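Local atomic coordinates of PspGI restriction endonuclease (PDB entry 3BM3), a protein that binds DNA and probably cuts it site-specifically as a type II restriction endonuclease, here held in complex with its substrate duplex. Residues 31-40 and 50-58. The protein carries 2 engineered substitutions. Sequence-based numbering, arbitrary orientation. Where two conformers were deposited one is given.
Sequences LNVDELLDRL and ITPSRIAKM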
loop_
_atom_site.group_PDB
_atom_site.type_symbol
_atom_site.label_atom_id
_atom_site.label_comp_id
_atom_site.label_asym_id
_atom_site.label_seq_id
_atom_site.Cartn_x
_atom_site.Cartn_y
_atom_site.Cartn_z
ATOM N N LEU C 31 -4.506 31.665 2.606
ATOM C CA LEU C 31 -3.107 31.791 3.009
ATOM C C LEU C 31 -2.314 32.792 2.163
ATOM O O LEU C 31 -1.134 33.009 2.416
ATOM C CB LEU C 31 -2.404 30.433 2.891
ATOM C CG LEU C 31 -2.871 29.351 3.868
ATOM C CD1 LEU C 31 -2.152 28.038 3.552
ATOM C CD2 LEU C 31 -2.661 29.784 5.338
ATOM N N ASN C 32 -2.950 33.371 1.161
ATOM C CA ASN C 32 -2.246 34.110 0.115
ATOM C C ASN C 32 -0.973 33.387 -0.324
ATOM O O ASN C 32 0.140 33.928 -0.329
ATOM C CB ASN C 32 -1.961 35.563 0.516
ATOM C CG ASN C 32 -1.705 36.460 -0.709
ATOM O OD1 ASN C 32 -1.545 35.958 -1.847
ATOM N ND2 ASN C 32 -1.654 37.780 -0.491
ATOM N N VAL C 33 -1.165 32.140 -0.707
ATOM C CA VAL C 33 -0.074 31.312 -1.203
ATOM C C VAL C 33 0.573 31.890 -2.458
ATOM O O VAL C 33 1.760 31.708 -2.680
ATOM C CB VAL C 33 -0.558 29.872 -1.459
ATOM C CG1 VAL C 33 0.389 29.106 -2.376
ATOM C CG2 VAL C 33 -0.742 29.165 -0.119
ATOM N N ASP C 34 -0.189 32.590 -3.278
ATOM C CA ASP C 34 0.392 33.155 -4.482
ATOM C C ASP C 34 1.436 34.195 -4.113
ATOM O O ASP C 34 2.449 34.298 -4.783
ATOM C CB ASP C 34 -0.666 33.690 -5.417
ATOM C CG ASP C 34 -1.536 32.581 -5.994
ATOM O OD1 ASP C 34 -1.154 31.372 -5.912
ATOM O OD2 ASP C 34 -2.612 32.918 -6.530
ATOM N N GLU C 35 1.230 34.892 -3.004
ATOM C CA GLU C 35 2.239 35.845 -2.542
ATOM C C GLU C 35 3.422 35.134 -1.884
ATOM O O GLU C 35 4.561 35.586 -2.017
ATOM C CB GLU C 35 1.619 36.911 -1.633
ATOM C CG GLU C 35 1.804 36.702 -0.134
ATOM C CD GLU C 35 3.132 37.239 0.380
ATOM O OE1 GLU C 35 3.500 38.388 0.026
ATOM O OE2 GLU C 35 3.804 36.517 1.155
ATOM N N LEU C 36 3.179 34.036 -1.178
ATOM C CA LEU C 36 4.265 33.189 -0.664
ATOM C C LEU C 36 5.129 32.633 -1.802
ATOM O O LEU C 36 6.353 32.657 -1.739
ATOM C CB LEU C 36 3.727 32.005 0.134
ATOM C CG LEU C 36 3.059 32.301 1.472
ATOM C CD1 LEU C 36 2.403 31.034 1.955
ATOM C CD2 LEU C 36 4.067 32.845 2.476
ATOM N N LEU C 37 4.483 32.115 -2.843
ATOM C CA LEU C 37 5.226 31.573 -3.980
ATOM C C LEU C 37 6.079 32.651 -4.650
ATOM O O LEU C 37 7.188 32.373 -5.089
ATOM C CB LEU C 37 4.282 30.960 -4.994
ATOM C CG LEU C 37 3.553 29.702 -4.545
ATOM C CD1 LEU C 37 2.352 29.431 -5.450
ATOM C CD2 LEU C 37 4.545 28.513 -4.552
ATOM N N ASP C 38 5.573 33.878 -4.703
ATOM C CA ASP C 38 6.348 35.027 -5.209
ATOM C C ASP C 38 7.631 35.273 -4.413
ATOM O O ASP C 38 8.565 35.909 -4.911
ATOM C CB ASP C 38 5.546 36.321 -5.119
ATOM C CG ASP C 38 4.377 36.365 -6.057
ATOM O OD1 ASP C 38 4.335 35.576 -7.025
ATOM O OD2 ASP C 38 3.481 37.186 -5.794
ATOM N N ARG C 39 7.644 34.793 -3.174
ATOM C CA ARG C 39 8.741 35.005 -2.244
ATOM C C ARG C 39 9.538 33.715 -2.000
ATOM O O ARG C 39 10.256 33.601 -1.014
ATOM C CB ARG C 39 8.171 35.530 -0.932
ATOM C CG ARG C 39 7.501 36.908 -1.070
ATOM C CD ARG C 39 7.526 37.690 0.236
ATOM N NE ARG C 39 8.854 37.672 0.853
ATOM C CZ ARG C 39 9.921 38.323 0.391
ATOM N NH1 ARG C 39 9.845 39.084 -0.699
ATOM N NH2 ARG C 39 11.077 38.228 1.033
ATOM N N LEU C 40 9.419 32.760 -2.913
ATOM C CA LEU C 40 10.055 31.442 -2.758
ATOM C C LEU C 40 11.576 31.607 -2.587
ATOM O O LEU C 40 12.210 32.366 -3.336
ATOM C CB LEU C 40 9.762 30.572 -3.980
ATOM C CG LEU C 40 9.361 29.096 -3.842
ATOM C CD1 LEU C 40 9.007 28.610 -2.463
ATOM C CD2 LEU C 40 8.271 28.789 -4.866
ATOM N N ILE C 50 11.179 30.804 2.987
ATOM C CA ILE C 50 9.990 30.266 2.334
ATOM C C ILE C 50 10.427 29.189 1.371
ATOM O O ILE C 50 10.996 29.460 0.325
ATOM C CB ILE C 50 9.213 31.361 1.574
ATOM C CG1 ILE C 50 8.756 32.423 2.566
ATOM C CG2 ILE C 50 7.999 30.750 0.836
ATOM C CD1 ILE C 50 8.391 33.718 1.916
ATOM N N THR C 51 10.200 27.952 1.759
ATOM C CA THR C 51 10.602 26.837 0.918
ATOM C C THR C 51 9.370 26.145 0.349
ATOM O O THR C 51 8.278 26.252 0.918
ATOM C CB THR C 51 11.355 25.820 1.719
ATOM O OG1 THR C 51 10.507 25.277 2.746
ATOM C CG2 THR C 51 12.623 26.443 2.324
ATOM N N PRO C 52 9.550 25.401 -0.763
ATOM C CA PRO C 52 8.457 24.588 -1.256
ATOM C C PRO C 52 7.865 23.681 -0.190
ATOM O O PRO C 52 6.641 23.539 -0.117
ATOM C CB PRO C 52 9.119 23.804 -2.386
ATOM C CG PRO C 52 10.159 24.745 -2.924
ATOM C CD PRO C 52 10.717 25.345 -1.670
ATOM N N SER C 53 8.712 23.050 0.624
ATOM C CA SER C 53 8.206 22.093 1.607
ATOM C C SER C 53 7.340 22.850 2.629
ATOM O O SER C 53 6.278 22.379 3.003
ATOM C CB SER C 53 9.339 21.335 2.281
ATOM O OG SER C 53 8.877 20.237 3.063
ATOM N N ARG C 54 7.792 24.019 3.076
ATOM C CA ARG C 54 6.994 24.779 4.023
ATOM C C ARG C 54 5.668 25.245 3.442
ATOM O O ARG C 54 4.666 25.218 4.122
ATOM C CB ARG C 54 7.778 25.949 4.582
ATOM C CG ARG C 54 8.868 25.479 5.471
ATOM C CD ARG C 54 9.625 26.642 6.018
ATOM N NE ARG C 54 10.551 26.215 7.068
ATOM C CZ ARG C 54 11.857 26.488 7.113
ATOM N NH1 ARG C 54 12.451 27.201 6.159
ATOM N NH2 ARG C 54 12.586 26.046 8.134
ATOM N N ILE C 55 5.667 25.689 2.194
ATOM C CA ILE C 55 4.444 26.115 1.559
ATOM C C ILE C 55 3.538 24.927 1.408
ATOM O O ILE C 55 2.321 25.004 1.672
ATOM C CB ILE C 55 4.715 26.724 0.189
ATOM C CG1 ILE C 55 5.427 28.068 0.371
ATOM C CG2 ILE C 55 3.415 26.957 -0.573
ATOM C CD1 ILE C 55 5.816 28.748 -0.927
ATOM N N ALA C 56 4.111 23.814 0.980
ATOM C CA ALA C 56 3.327 22.585 0.794
ATOM C C ALA C 56 2.687 22.129 2.082
ATOM O O ALA C 56 1.493 21.829 2.111
ATOM C CB ALA C 56 4.173 21.447 0.224
ATOM N N LYS C 57 3.459 22.155 3.158
ATOM C CA LYS C 57 2.973 21.703 4.448
ATOM C C LYS C 57 1.887 22.649 4.963
ATOM O O LYS C 57 0.865 22.198 5.477
ATOM C CB LYS C 57 4.120 21.599 5.443
ATOM C CG LYS C 57 3.757 20.969 6.779
ATOM C CD LYS C 57 5.002 20.438 7.488
ATOM C CE LYS C 57 4.742 19.945 8.915
ATOM N NZ LYS C 57 4.686 18.442 9.020
HETATM N N MSE C 58 2.129 23.950 4.833
HETATM C CA MSE C 58 1.181 24.964 5.291
HETATM C C MSE C 58 -0.127 24.864 4.513
HETATM O O MSE C 58 -1.208 24.925 5.101
HETATM C CB MSE C 58 1.800 26.371 5.189
HETATM C CG MSE C 58 1.034 27.341 4.324
HETATM SE SE MSE C 58 1.419 29.166 4.815
HETATM C CE MSE C 58 0.776 29.125 6.662
#
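I55 pushes its CD1 methyl into a pocket made by L36, L37 and L40: CD1 lies 3.5 Å from L40 CD1 and 3.8 Å from L37 CD2, with L36 CB slightly farther off. Its CG1 branch stands anti to the carbonyl carbon (chi1 -70°) and the extended second torsion carries CD1 to those leucines, while CG2 faces V33 CG1. L40 CD1 also lies over the backbone where helix 52-58 begins, 3.5 Å from I50 O and close to the P52 ring at CD. I50 closes the end of the contact: CG2 sits against L36 O at 3.6 Å, and CD1 packs on R39 CB; in the conformer given, the R39 guanidinium makes a salt bridge with E42. Cut back to an alanine, I50 would lose both branches, which is likely to leave a gap against L36 O and R39 CB and L40 less firmly enclosed. Toward the other end, selenomethionine M58, in the conformer modelled here, bends at its last torsion, bringing SE within 3.6 Å of L36 CD1, and meets L31 tip to tip. No hydrogen bond links the segments; each helix has its own cap, N32 OD1 taking E35 N and T51 OG1 taking R54 N. In this helical hairpin the axes of 33-38 and 52-58 come within 10.8 Å, antiparallel at 171°; helix 85-115 packs beneath L37, L40 and A56, and helix 20-31 flanks V33.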